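PDB 3R87: putative uncharacterized protein, which probably hydrolyses acyl thioesters, as a hot dog-fold thioesterase of the 4-hydroxybenzoyl-CoA thioesterase family. Local coordinates for residues A[15-20]-A[26-31]. Sequence-based numbering, arbitrary orientation.
Sequences YEDTDH and HPNFLK
The flat carboxamide of N28 meets the turn at E16 and D17 at its nitrogen edge, the carbonyl O of D17 lying nearly in the amide plane. Close by, CD of P27 lies over the centre of one face of the H26 ring, 3.3 Å above its plane. ND2 of N28 donates to the O of D17 at 3.0 Å. The bond is bent, 136° at the hydrogen. The nitrogen stands above the carbonyl plane of D17, 38° out of it. The same ND2 gives a second bond, 2.9 Å to a water, which in turn donates to the carbonyl O of E16 at 2.9 Å. These two bonds restrain the rotation of the amide. With CG beside the backbone N (chi1 -68°), the amide is turned toward both carbonyls, and a neutral carboxamide suits the place by offering two N-H groups. D17 is buried, and its carboxylate is held from outside the pair, OD1 by the hydroxyl of Y32 and OD2 by the backbone N of Y14. OE1 of E16 forms a salt bridge with NH2 of R35 of the fourth subunit. The contact pins the loop after strand 7-12 to residues 26-31, which lead into helix 28-41, the long central helix characteristic of the hot dog fold.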
loop_
_atom_site.group_PDB
_atom_site.type_symbol
_atom_site.label_atom_id
_atom_site.label_comp_id
_atom_site.label_asym_id
_atom_site.label_seq_id
_atom_site.Cartn_x
_atom_site.Cartn_y
_atom_site.Cartn_z
ATOM N N TYR A 15 -0.832 6.247 9.873
ATOM C CA TYR A 15 0.343 6.659 9.123
ATOM C C TYR A 15 0.406 6.023 7.730
ATOM O O TYR A 15 0.908 6.644 6.795
ATOM C CB TYR A 15 1.634 6.300 9.889
ATOM C CG TYR A 15 2.094 7.377 10.849
ATOM C CD1 TYR A 15 1.563 7.544 12.082
ATOM C CD2 TYR A 15 3.108 8.217 10.472
ATOM C CE1 TYR A 15 2.038 8.577 12.956
ATOM C CE2 TYR A 15 3.595 9.228 11.331
ATOM C CZ TYR A 15 2.988 9.410 12.514
ATOM O OH TYR A 15 3.436 10.395 13.400
ATOM N N GLU A 16 -0.084 4.799 7.577
ATOM C CA GLU A 16 -0.056 4.144 6.251
ATOM C C GLU A 16 -0.874 4.893 5.225
ATOM O O GLU A 16 -0.731 4.609 4.020
ATOM C CB GLU A 16 -0.619 2.744 6.370
ATOM C CG GLU A 16 -2.081 2.677 6.742
ATOM C CD GLU A 16 -2.525 1.319 7.264
ATOM O OE1 GLU A 16 -3.167 0.576 6.471
ATOM O OE2 GLU A 16 -2.204 0.983 8.417
ATOM N N ASP A 17 -1.803 5.749 5.647
ATOM C CA ASP A 17 -2.773 6.369 4.746
ATOM C C ASP A 17 -2.327 7.718 4.225
ATOM O O ASP A 17 -2.870 8.165 3.200
ATOM C CB ASP A 17 -4.090 6.516 5.514
ATOM C CG ASP A 17 -4.649 5.153 5.927
ATOM O OD1 ASP A 17 -4.967 4.376 4.971
ATOM O OD2 ASP A 17 -4.718 4.843 7.122
ATOM N N THR A 18 -1.448 8.410 4.927
ATOM C CA THR A 18 -1.069 9.774 4.593
ATOM C C THR A 18 0.190 9.787 3.726
ATOM O O THR A 18 0.944 8.798 3.677
ATOM C CB THR A 18 -0.866 10.615 5.822
ATOM O OG1 THR A 18 0.210 10.022 6.575
ATOM C CG2 THR A 18 -2.152 10.694 6.667
ATOM N N ASP A 19 0.421 10.907 3.076
ATOM C CA ASP A 19 1.709 11.181 2.402
ATOM C C ASP A 19 2.336 12.417 3.003
ATOM O O ASP A 19 1.795 13.058 3.903
ATOM C CB ASP A 19 1.536 11.210 0.877
ATOM C CG ASP A 19 0.680 12.342 0.414
ATOM O OD1 ASP A 19 0.819 13.466 0.954
ATOM O OD2 ASP A 19 -0.144 12.137 -0.501
ATOM N N HIS A 20 3.541 12.769 2.502
ATOM C CA HIS A 20 4.289 13.856 3.089
ATOM C C HIS A 20 3.632 15.218 2.892
ATOM O O HIS A 20 4.074 16.185 3.523
ATOM C CB HIS A 20 5.747 13.883 2.555
ATOM C CG HIS A 20 5.847 14.187 1.119
ATOM N ND1 HIS A 20 5.807 13.188 0.181
ATOM C CD2 HIS A 20 5.996 15.385 0.479
ATOM C CE1 HIS A 20 5.921 13.758 -0.998
ATOM N NE2 HIS A 20 6.027 15.078 -0.873
ATOM N N HIS A 26 -4.224 9.952 -2.417
ATOM C CA HIS A 26 -5.539 9.765 -3.055
ATOM C C HIS A 26 -5.880 8.360 -3.478
ATOM O O HIS A 26 -7.066 7.989 -3.404
ATOM C CB HIS A 26 -5.776 10.795 -4.166
ATOM C CG HIS A 26 -4.949 10.568 -5.403
ATOM N ND1 HIS A 26 -3.681 11.060 -5.542
ATOM C CD2 HIS A 26 -5.203 9.859 -6.535
ATOM C CE1 HIS A 26 -3.200 10.632 -6.712
ATOM N NE2 HIS A 26 -4.064 9.887 -7.354
ATOM N N PRO A 27 -4.949 7.507 -3.968
ATOM C CA PRO A 27 -5.350 6.153 -4.342
ATOM C C PRO A 27 -5.951 5.370 -3.206
ATOM O O PRO A 27 -6.743 4.426 -3.396
ATOM C CB PRO A 27 -4.079 5.513 -4.855
ATOM C CG PRO A 27 -3.299 6.697 -5.375
ATOM C CD PRO A 27 -3.536 7.776 -4.336
ATOM N N ASN A 28 -5.616 5.742 -1.957
ATOM C CA ASN A 28 -6.135 4.978 -0.821
ATOM C C ASN A 28 -7.647 5.067 -0.700
ATOM O O ASN A 28 -8.255 4.158 -0.136
ATOM C CB ASN A 28 -5.478 5.480 0.472
ATOM C CG ASN A 28 -4.001 5.143 0.505
ATOM O OD1 ASN A 28 -3.559 4.205 -0.161
ATOM N ND2 ASN A 28 -3.227 5.911 1.231
ATOM N N PHE A 29 -8.273 6.141 -1.208
ATOM C CA PHE A 29 -9.718 6.222 -1.088
ATOM C C PHE A 29 -10.414 5.077 -1.785
ATOM O O PHE A 29 -11.484 4.615 -1.324
ATOM C CB PHE A 29 -10.220 7.583 -1.559
ATOM C CG PHE A 29 -9.757 8.711 -0.718
ATOM C CD1 PHE A 29 -10.145 8.826 0.632
ATOM C CD2 PHE A 29 -8.904 9.683 -1.211
ATOM C CE1 PHE A 29 -9.764 9.879 1.396
ATOM C CE2 PHE A 29 -8.510 10.761 -0.441
ATOM C CZ PHE A 29 -8.945 10.888 0.881
ATOM N N LEU A 30 -9.885 4.597 -2.920
ATOM C CA LEU A 30 -10.506 3.454 -3.553
ATOM C C LEU A 30 -10.396 2.200 -2.731
ATOM O O LEU A 30 -11.266 1.318 -2.810
ATOM C CB LEU A 30 -10.011 3.190 -4.979
ATOM C CG LEU A 30 -10.655 4.003 -6.101
ATOM C CD1 LEU A 30 -9.615 3.881 -7.273
ATOM C CD2 LEU A 30 -12.108 3.613 -6.367
ATOM N N LYS A 31 -9.331 2.087 -1.907
ATOM C CA LYS A 31 -9.259 0.957 -0.968
ATOM C C LYS A 31 -10.428 1.023 0.037
ATOM O O LYS A 31 -11.052 -0.000 0.340
ATOM C CB LYS A 31 -7.929 0.979 -0.189
ATOM C CG LYS A 31 -6.733 0.828 -1.054
ATOM C CD LYS A 31 -5.438 0.918 -0.260
ATOM C CE LYS A 31 -4.216 0.767 -1.201
ATOM N NZ LYS A 31 -2.956 0.317 -0.495
HETATM O O HOH W 1 -0.320 5.713 1.423
#